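PDB 3OOO: proline dipeptidase from Streptococcus agalactiae, which probably hydrolyses dipeptides ending in proline, as a manganese-dependent peptidase of the M24B family, and is represented here by its N-terminal domain alone. Local coordinates for residues S3-N6 against R7-H10; V98-F102 against D103-V107. One frame throughout, in Å; residues are numbered along the deposited sequence. Where two conformers were deposited one is given.

In the fold
Both contacts are local, and both belong to the Creatinase/Prolidase N-terminal domain, built on a six-stranded mixed sheet flanked by helices. Contact 1 is the first turns of helix 3-14, the first helix of the chain. Contact 2 is the turn that leads from strand 97-100 into helix 107-116. Their centres lie about 19 Å apart, and their nearest atoms are about 6 Å apart without touching. Strand 19-22, which follows helix 3-14, pairs in the sheet with strand 97-100. The second subunit reaches contact 2 but does not touch contact 1. The Peptidase_M24 part of the whole protein is not in this chain, so neither contact can be placed against its metal site.

Contact 1: residues S3-N6 against R7-H10; sequences SKLN and RIRH
Arg7 reaches back one helical turn to Ser3. Its NH2 donates to Ser3 OG at 2.8 Å, bent to 142° at the hydrogen. The hydroxyl oxygen lies at the edge of the guanidinium, 24° out of its plane. Ser3 O is gripped twice by the same residue, firmly by Arg7 N (3.0 Å) and weakly by Arg7 NE (3.3 Å). The bend of the arginine chain at chi3 (-82°) turns NE and NH2 toward Ser3. The serine hydroxyl swings away from its own N to meet them. Lys4 CG also lies 3.8 Å from Arg7 NH2, and the two side chains cross at a slant. Lys4 NZ is held elsewhere, by Tyr30 O, and its charge makes a cation-pi contact with the Tyr30 ring. Further along, Ile8 N, Arg9 N and His10 N bond to the carbonyls four residues earlier, the alpha-helical pattern. His10 CD2 comes within 3.1 Å of Asn6 O. In one of the two conformers of Arg9, its NH1 bonds to Glu49 O. On the buried side, Leu5 CD2 meets Ile8 CD1 at 4.5 Å. These two residues pack the helix against Leu31 of helix 25-32 and Val47 of strand 44-48.

Contact 2: residues V98-F102 against D103-V107; sequences VLAEF and DNLNV
Glu101 O accepts two backbone N-H groups from beyond the bend. Leu105 N lies 2.8 Å from Glu101 O, nearly along the C=O axis, and the N-H points almost straight at the oxygen (172°). Asn104 N, 3.0 Å from Glu101 O, instead stands above the carbonyl plane, 50° out of it. The pair holds 101-105 as a compact turn. Leu105 CB also lies 3.3 Å from Glu101 O. Leu105 CD2 packs on Ala100 CB at 4.2 Å. The leucine side chain swings away from its own N (chi1 -170°), and the rotation about chi2 then sets CD2. The buried Glu101 carboxylate is satisfied by the backbone N of Ser23 and Asp24 at OE1 and by Thr27 OG1 at OE2, while Asn104 OD1 bonds to Ser23 OG. Asp103 OD1 bonds to Thr108 OG1 of the second subunit, and Asn106 ND2 bonds to Asp103 O of that subunit. Asn106 is also the N-cap of the next helix, its OD1 accepting from Lys109 N. This is a strand-to-helix connection of an alpha/beta sheet, part of the beta-alpha-beta crossover from strand 97-100 through helix 107-116 to the parallel strand 120-123.

Contact 1: residues S3-N6 against R7-H10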
# COMPACT_ATOMS: atom_id res chain seq x y z
N SER A 3 -7.62 -21.64 16.34
CA SER A 3 -8.90 -21.03 16.71
C SER A 3 -9.25 -19.79 15.88
O SER A 3 -10.35 -19.69 15.33
CB SER A 3 -8.91 -20.69 18.20
OG SER A 3 -10.03 -19.90 18.56
N LYS A 4 -8.31 -18.85 15.81
CA LYS A 4 -8.52 -17.60 15.09
C LYS A 4 -8.69 -17.85 13.59
O LYS A 4 -9.59 -17.31 12.97
CB LYS A 4 -7.35 -16.64 15.33
CG LYS A 4 -7.14 -16.25 16.79
CD LYS A 4 -5.77 -15.62 16.98
CE LYS A 4 -5.50 -15.30 18.44
NZ LYS A 4 -4.08 -14.88 18.64
N LEU A 5 -7.82 -18.70 13.04
CA LEU A 5 -7.88 -19.00 11.61
C LEU A 5 -9.14 -19.77 11.23
O LEU A 5 -9.73 -19.52 10.18
CB LEU A 5 -6.61 -19.72 11.14
CG LEU A 5 -5.37 -18.82 10.98
CD1 LEU A 5 -4.09 -19.64 10.83
CD2 LEU A 5 -5.55 -17.85 9.80
N ASN A 6 -9.57 -20.70 12.09
CA ASN A 6 -10.84 -21.41 11.89
C ASN A 6 -12.02 -20.45 11.88
O ASN A 6 -12.92 -20.56 11.04
CB ASN A 6 -11.05 -22.49 12.95
CG ASN A 6 -10.10 -23.68 12.80
OD1 ASN A 6 -9.65 -24.01 11.70
ND2 ASN A 6 -9.80 -24.33 13.92
N ARG A 7 -12.03 -19.50 12.82
CA ARG A 7 -13.07 -18.48 12.86
C ARG A 7 -13.12 -17.61 11.60
O ARG A 7 -14.20 -17.33 11.08
CB ARG A 7 -12.93 -17.60 14.10
CG ARG A 7 -13.63 -18.17 15.31
CD ARG A 7 -13.40 -17.28 16.52
NE ARG A 7 -12.11 -17.56 17.15
CZ ARG A 7 -11.52 -16.77 18.04
NH1 ARG A 7 -12.09 -15.63 18.41
NH2 ARG A 7 -10.36 -17.13 18.57
N ILE A 8 -11.95 -17.21 11.11
CA ILE A 8 -11.87 -16.43 9.87
C ILE A 8 -12.44 -17.24 8.70
O ILE A 8 -13.22 -16.72 7.90
CB ILE A 8 -10.42 -15.96 9.57
CG1 ILE A 8 -10.00 -14.93 10.62
CG2 ILE A 8 -10.31 -15.36 8.16
CD1 ILE A 8 -8.53 -14.61 10.62
N ARG A 9 -12.07 -18.52 8.64
CA ARG A 9 -12.56 -19.41 7.59
C ARG A 9 -14.08 -19.50 7.59
O ARG A 9 -14.72 -19.40 6.54
CB ARG A 9 -11.93 -20.80 7.75
CG ARG A 9 -12.16 -21.72 6.56
CD ARG A 9 -11.49 -23.06 6.76
NE ARG A 9 -12.04 -23.75 7.92
CZ ARG A 9 -13.17 -24.44 7.90
NH1 ARG A 9 -13.88 -24.53 6.79
NH2 ARG A 9 -13.60 -25.04 9.01
N HIS A 10 -14.67 -19.69 8.77
CA HIS A 10 -16.13 -19.76 8.88
C HIS A 10 -16.79 -18.43 8.55
O HIS A 10 -17.87 -18.40 7.95
CB HIS A 10 -16.54 -20.25 10.28
CG HIS A 10 -16.28 -21.70 10.50
ND1 HIS A 10 -16.99 -22.69 9.86
CD2 HIS A 10 -15.39 -22.34 11.30
CE1 HIS A 10 -16.55 -23.87 10.24
NE2 HIS A 10 -15.57 -23.69 11.12

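Contact 2: residues V98-F102 against D103-V107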
# COMPACT_ATOMS: atom_id res chain seq x y z
N VAL A 98 -12.27 -11.39 -2.80
CA VAL A 98 -11.10 -11.66 -1.97
C VAL A 98 -10.97 -10.55 -0.93
O VAL A 98 -11.00 -9.37 -1.27
CB VAL A 98 -9.80 -11.73 -2.81
CG1 VAL A 98 -8.60 -12.07 -1.92
CG2 VAL A 98 -9.92 -12.76 -3.94
N LEU A 99 -10.83 -10.94 0.34
CA LEU A 99 -10.55 -9.98 1.40
C LEU A 99 -9.04 -9.81 1.54
O LEU A 99 -8.30 -10.79 1.50
CB LEU A 99 -11.17 -10.43 2.73
CG LEU A 99 -12.67 -10.73 2.77
CD1 LEU A 99 -13.09 -11.09 4.19
CD2 LEU A 99 -13.50 -9.56 2.27
N ALA A 100 -8.59 -8.57 1.67
CA ALA A 100 -7.17 -8.28 1.86
C ALA A 100 -6.99 -7.14 2.86
O ALA A 100 -7.95 -6.45 3.19
CB ALA A 100 -6.51 -7.96 0.53
N GLU A 101 -5.76 -6.95 3.34
CA GLU A 101 -5.47 -5.92 4.34
C GLU A 101 -5.08 -4.61 3.68
O GLU A 101 -3.90 -4.30 3.53
CB GLU A 101 -4.37 -6.38 5.29
CG GLU A 101 -4.72 -7.61 6.09
CD GLU A 101 -3.69 -7.88 7.15
OE1 GLU A 101 -2.75 -8.66 6.89
OE2 GLU A 101 -3.81 -7.28 8.25
N PHE A 102 -6.10 -3.83 3.32
CA PHE A 102 -5.89 -2.59 2.58
C PHE A 102 -5.06 -1.55 3.34
O PHE A 102 -4.41 -0.71 2.72
CB PHE A 102 -7.24 -2.01 2.14
CG PHE A 102 -7.81 -2.65 0.90
CD1 PHE A 102 -7.27 -3.82 0.36
CD2 PHE A 102 -8.92 -2.08 0.27
CE1 PHE A 102 -7.81 -4.40 -0.79
CE2 PHE A 102 -9.46 -2.65 -0.88
CZ PHE A 102 -8.91 -3.81 -1.41
N ASP A 103 -5.06 -1.61 4.68
CA ASP A 103 -4.25 -0.70 5.50
C ASP A 103 -2.76 -1.03 5.53
O ASP A 103 -1.94 -0.23 6.00
CB ASP A 103 -4.77 -0.65 6.95
CG ASP A 103 -6.12 0.03 7.08
OD1 ASP A 103 -6.53 0.79 6.16
OD2 ASP A 103 -6.78 -0.17 8.12
N ASN A 104 -2.40 -2.23 5.05
CA ASN A 104 -1.01 -2.69 5.06
C ASN A 104 -0.47 -2.92 3.66
O ASN A 104 0.66 -2.54 3.34
CB ASN A 104 -0.87 -3.99 5.86
CG ASN A 104 0.48 -4.68 5.65
OD1 ASN A 104 0.61 -5.59 4.82
ND2 ASN A 104 1.49 -4.23 6.38
N LEU A 105 -1.29 -3.55 2.83
CA LEU A 105 -0.88 -3.97 1.51
C LEU A 105 -0.56 -2.76 0.64
O LEU A 105 -1.42 -1.90 0.46
CB LEU A 105 -2.00 -4.79 0.88
CG LEU A 105 -1.75 -5.55 -0.42
CD1 LEU A 105 -0.80 -6.71 -0.20
CD2 LEU A 105 -3.08 -6.05 -0.96
N ASN A 106 0.65 -2.69 0.11
CA ASN A 106 0.98 -1.59 -0.79
C ASN A 106 0.44 -1.81 -2.20
O ASN A 106 -0.03 -2.90 -2.54
CB ASN A 106 2.48 -1.21 -0.74
CG ASN A 106 3.38 -2.21 -1.44
OD1 ASN A 106 2.94 -2.97 -2.30
ND2 ASN A 106 4.65 -2.20 -1.09
N VAL A 107 0.48 -0.76 -3.02
CA VAL A 107 -0.12 -0.85 -4.35
C VAL A 107 0.61 -1.85 -5.24
O VAL A 107 -0.02 -2.59 -6.00
CB VAL A 107 -0.23 0.54 -5.02
CG1 VAL A 107 -0.87 0.43 -6.40
CG2 VAL A 107 -1.04 1.47 -4.14